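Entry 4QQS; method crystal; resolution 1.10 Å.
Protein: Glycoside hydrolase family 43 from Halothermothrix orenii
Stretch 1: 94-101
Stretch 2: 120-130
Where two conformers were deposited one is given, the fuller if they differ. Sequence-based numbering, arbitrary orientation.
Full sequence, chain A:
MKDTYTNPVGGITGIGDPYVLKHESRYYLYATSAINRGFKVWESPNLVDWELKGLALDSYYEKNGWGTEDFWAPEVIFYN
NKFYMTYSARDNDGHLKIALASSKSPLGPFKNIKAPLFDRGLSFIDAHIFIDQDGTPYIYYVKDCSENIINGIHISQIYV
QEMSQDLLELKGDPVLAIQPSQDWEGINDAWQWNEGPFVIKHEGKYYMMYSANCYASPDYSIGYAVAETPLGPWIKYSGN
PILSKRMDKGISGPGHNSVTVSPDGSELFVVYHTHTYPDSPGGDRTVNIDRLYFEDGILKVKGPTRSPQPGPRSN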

# COMPACT_ATOMS: atom_id res chain seq x y z
N GLY A 94 -12.82 6.14 18.63
CA GLY A 94 -11.44 5.75 18.86
C GLY A 94 -10.91 4.60 18.02
O GLY A 94 -9.74 4.29 18.10
N HIS A 95 -11.77 3.96 17.24
CA HIS A 95 -11.33 2.87 16.38
C HIS A 95 -10.90 3.38 15.01
O HIS A 95 -11.51 4.29 14.47
CB HIS A 95 -12.46 1.84 16.18
CG HIS A 95 -12.98 1.24 17.44
ND1 HIS A 95 -12.20 0.45 18.26
CD2 HIS A 95 -14.20 1.30 18.02
CE1 HIS A 95 -12.92 0.05 19.29
NE2 HIS A 95 -14.14 0.56 19.17
N LEU A 96 -9.83 2.80 14.48
CA LEU A 96 -9.42 3.05 13.09
C LEU A 96 -10.36 2.30 12.16
O LEU A 96 -10.61 1.11 12.39
CB LEU A 96 -8.00 2.58 12.84
CG LEU A 96 -6.95 3.24 13.74
CD1 LEU A 96 -5.61 2.56 13.57
CD2 LEU A 96 -6.84 4.73 13.44
N LYS A 97 -10.88 2.95 11.13
CA LYS A 97 -11.81 2.31 10.20
C LYS A 97 -11.46 2.70 8.78
O LYS A 97 -10.93 3.78 8.51
CB LYS A 97 -13.25 2.71 10.52
CG LYS A 97 -13.65 2.49 11.98
CD LYS A 97 -15.06 2.97 12.30
CE LYS A 97 -15.29 2.96 13.79
NZ LYS A 97 -16.60 3.58 14.16
N ILE A 98 -11.78 1.78 7.88
CA ILE A 98 -11.64 2.01 6.45
C ILE A 98 -12.85 2.80 5.94
O ILE A 98 -13.98 2.59 6.42
CB ILE A 98 -11.46 0.66 5.76
CG1 ILE A 98 -10.07 0.12 6.12
CG2 ILE A 98 -11.66 0.74 4.25
CD1 ILE A 98 -9.94 -1.38 5.96
N ALA A 99 -12.59 3.70 5.00
CA ALA A 99 -13.59 4.50 4.33
C ALA A 99 -13.38 4.42 2.82
O ALA A 99 -12.28 4.14 2.34
CB ALA A 99 -13.50 5.95 4.78
N LEU A 100 -14.46 4.69 2.09
CA LEU A 100 -14.49 4.70 0.64
C LEU A 100 -14.99 6.06 0.13
O LEU A 100 -16.03 6.54 0.58
CB LEU A 100 -15.43 3.61 0.14
CG LEU A 100 -15.51 3.40 -1.37
CD1 LEU A 100 -14.21 2.84 -1.91
CD2 LEU A 100 -16.68 2.49 -1.74
N ALA A 101 -14.25 6.63 -0.81
CA ALA A 101 -14.56 7.92 -1.43
C ALA A 101 -14.42 7.79 -2.94
O ALA A 101 -13.82 6.83 -3.43
CB ALA A 101 -13.63 8.99 -0.90
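Stretch 2, residues 120-130: RGLSFIDAHIF

Two hydrogen bonds, both made by Leu-96, fasten stretch 2 to stretch 1. The amide N of Phe-124 donates to Leu-96 O at 2.9 Å, and Leu-96 N donates to Ser-123 OG at 3.0 Å; both are nearly straight, with angles at hydrogen of 160° and 161°. Serine suits this place because its short side chain, at chi1 -76° (m), places the hydroxyl oxygen within reach of the Leu-96 amide. The same carbonyl receives a CA-H...O contact, Ser-123 CA lying 3.1 Å from Leu-96 O.

The pairing is local, and the chains diverge beyond it. Residues 96-101 and 124-130 are strands running in the same general direction, their axes 37° apart and 5.1 Å at closest approach. CA-CA separations grow from 4.3 Å for Leu-96 and Ser-123, through 5.1 Å for Lys-97 and Phe-124, to 6.0 Å for Ile-98 and Ile-125. Asp-126, at phi/psi 63/37, interrupts the extended conformation of the second strand.

Before the strand, Gly-121 takes a positive phi of 69°, which favours glycine, and lies over a face of the His-95 ring. Its CA is 4.2 Å from the ring centroid, a CH-pi contact, while Gly-121 O approaches His-95 CE1 to 3.0 Å. The imidazole offers a flat surface to this bare backbone, and its ND1 is hydrogen-bonded elsewhere in the structure.

Beyond the polar contacts, apolar side chains pack between the strands. Leu-96 CD1 meets Ile-125 CG2 at 3.8 Å. Ile-98 CD1 lies 3.8 Å from both Phe-124 CB and Ala-127 CB, and Ile-98 CG2 is also 3.8 Å from Ala-127 CB, whose small methyl points toward stretch 1. Farther along, Leu-100 CD1 and Ile-129 CD1 touch more loosely at 4.5 Å. Altogether the contact buries 520 Å², both sides summed.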

# COMPACT_ATOMS: atom_id res chain seq x y z
N ARG A 120 -16.69 -2.88 12.82
CA ARG A 120 -16.81 -4.07 13.67
C ARG A 120 -16.28 -3.81 15.07
O ARG A 120 -15.92 -4.74 15.79
CB ARG A 120 -16.09 -5.25 13.02
CG ARG A 120 -16.62 -5.58 11.65
CD ARG A 120 -15.71 -6.53 10.90
NE ARG A 120 -16.17 -6.66 9.53
CZ ARG A 120 -15.42 -7.14 8.54
NH1 ARG A 120 -14.19 -7.58 8.77
NH2 ARG A 120 -15.91 -7.17 7.30
N GLY A 121 -16.21 -2.54 15.47
CA GLY A 121 -15.76 -2.20 16.81
C GLY A 121 -14.29 -2.47 17.06
O GLY A 121 -13.87 -2.61 18.20
N LEU A 122 -13.51 -2.53 15.99
CA LEU A 122 -12.07 -2.77 16.06
C LEU A 122 -11.36 -1.87 15.06
O LEU A 122 -12.00 -1.08 14.36
CB LEU A 122 -11.77 -4.25 15.81
CG LEU A 122 -12.28 -5.22 16.87
CD1 LEU A 122 -12.14 -6.65 16.38
CD2 LEU A 122 -11.54 -5.01 18.17
N SER A 123 -10.04 -1.98 14.99
CA SER A 123 -9.24 -1.14 14.11
C SER A 123 -8.81 -1.88 12.85
O SER A 123 -8.25 -2.98 12.90
CB SER A 123 -8.02 -0.61 14.85
OG SER A 123 -8.40 0.44 15.74
N PHE A 124 -9.06 -1.23 11.71
CA PHE A 124 -8.74 -1.76 10.39
C PHE A 124 -8.06 -0.67 9.58
O PHE A 124 -8.48 0.49 9.62
CB PHE A 124 -10.02 -2.22 9.66
CG PHE A 124 -10.76 -3.27 10.41
CD1 PHE A 124 -10.44 -4.60 10.25
CD2 PHE A 124 -11.77 -2.94 11.30
CE1 PHE A 124 -11.11 -5.58 10.96
CE2 PHE A 124 -12.44 -3.91 12.01
CZ PHE A 124 -12.12 -5.23 11.84
N ILE A 125 -7.03 -1.07 8.84
CA ILE A 125 -6.25 -0.15 8.02
C ILE A 125 -5.77 -0.84 6.74
O ILE A 125 -5.99 -2.04 6.54
CB ILE A 125 -5.00 0.40 8.78
CG1 ILE A 125 -3.94 -0.69 9.01
CG2 ILE A 125 -5.40 1.06 10.11
CD1 ILE A 125 -2.61 -0.15 9.49
N ASP A 126 -5.13 -0.07 5.87
CA ASP A 126 -4.39 -0.62 4.74
C ASP A 126 -5.27 -1.37 3.74
O ASP A 126 -4.84 -2.34 3.12
CB ASP A 126 -3.22 -1.52 5.18
CG ASP A 126 -2.02 -0.74 5.68
OD1 ASP A 126 -2.02 0.50 5.62
OD2 ASP A 126 -1.05 -1.40 6.13
N ALA A 127 -6.48 -0.87 3.51
CA ALA A 127 -7.31 -1.44 2.47
C ALA A 127 -6.64 -1.37 1.10
O ALA A 127 -5.98 -0.39 0.74
CB ALA A 127 -8.64 -0.73 2.41
N HIS A 128 -6.87 -2.42 0.33
CA HIS A 128 -6.36 -2.56 -1.02
C HIS A 128 -7.43 -3.29 -1.82
O HIS A 128 -7.77 -4.42 -1.51
CB HIS A 128 -5.06 -3.36 -1.01
CG HIS A 128 -4.60 -3.74 -2.38
ND1 HIS A 128 -4.06 -2.82 -3.25
CD2 HIS A 128 -4.62 -4.92 -3.04
CE1 HIS A 128 -3.78 -3.43 -4.40
NE2 HIS A 128 -4.10 -4.71 -4.29
N ILE A 129 -7.96 -2.64 -2.85
CA ILE A 129 -8.96 -3.27 -3.70
C ILE A 129 -8.29 -3.77 -4.97
O ILE A 129 -7.65 -3.00 -5.68
CB ILE A 129 -10.14 -2.32 -4.03
CG1 ILE A 129 -10.88 -1.92 -2.75
CG2 ILE A 129 -11.11 -3.00 -5.01
CD1 ILE A 129 -11.98 -0.87 -2.95
N PHE A 130 -8.43 -5.07 -5.21
CA PHE A 130 -7.93 -5.77 -6.38
C PHE A 130 -9.11 -6.15 -7.26
O PHE A 130 -10.02 -6.83 -6.79
CB PHE A 130 -7.17 -7.03 -5.93
CG PHE A 130 -6.84 -7.98 -7.05
CD1 PHE A 130 -5.89 -7.66 -8.00
CD2 PHE A 130 -7.49 -9.19 -7.16
CE1 PHE A 130 -5.60 -8.55 -9.04
CE2 PHE A 130 -7.21 -10.06 -8.17
CZ PHE A 130 -6.26 -9.74 -9.12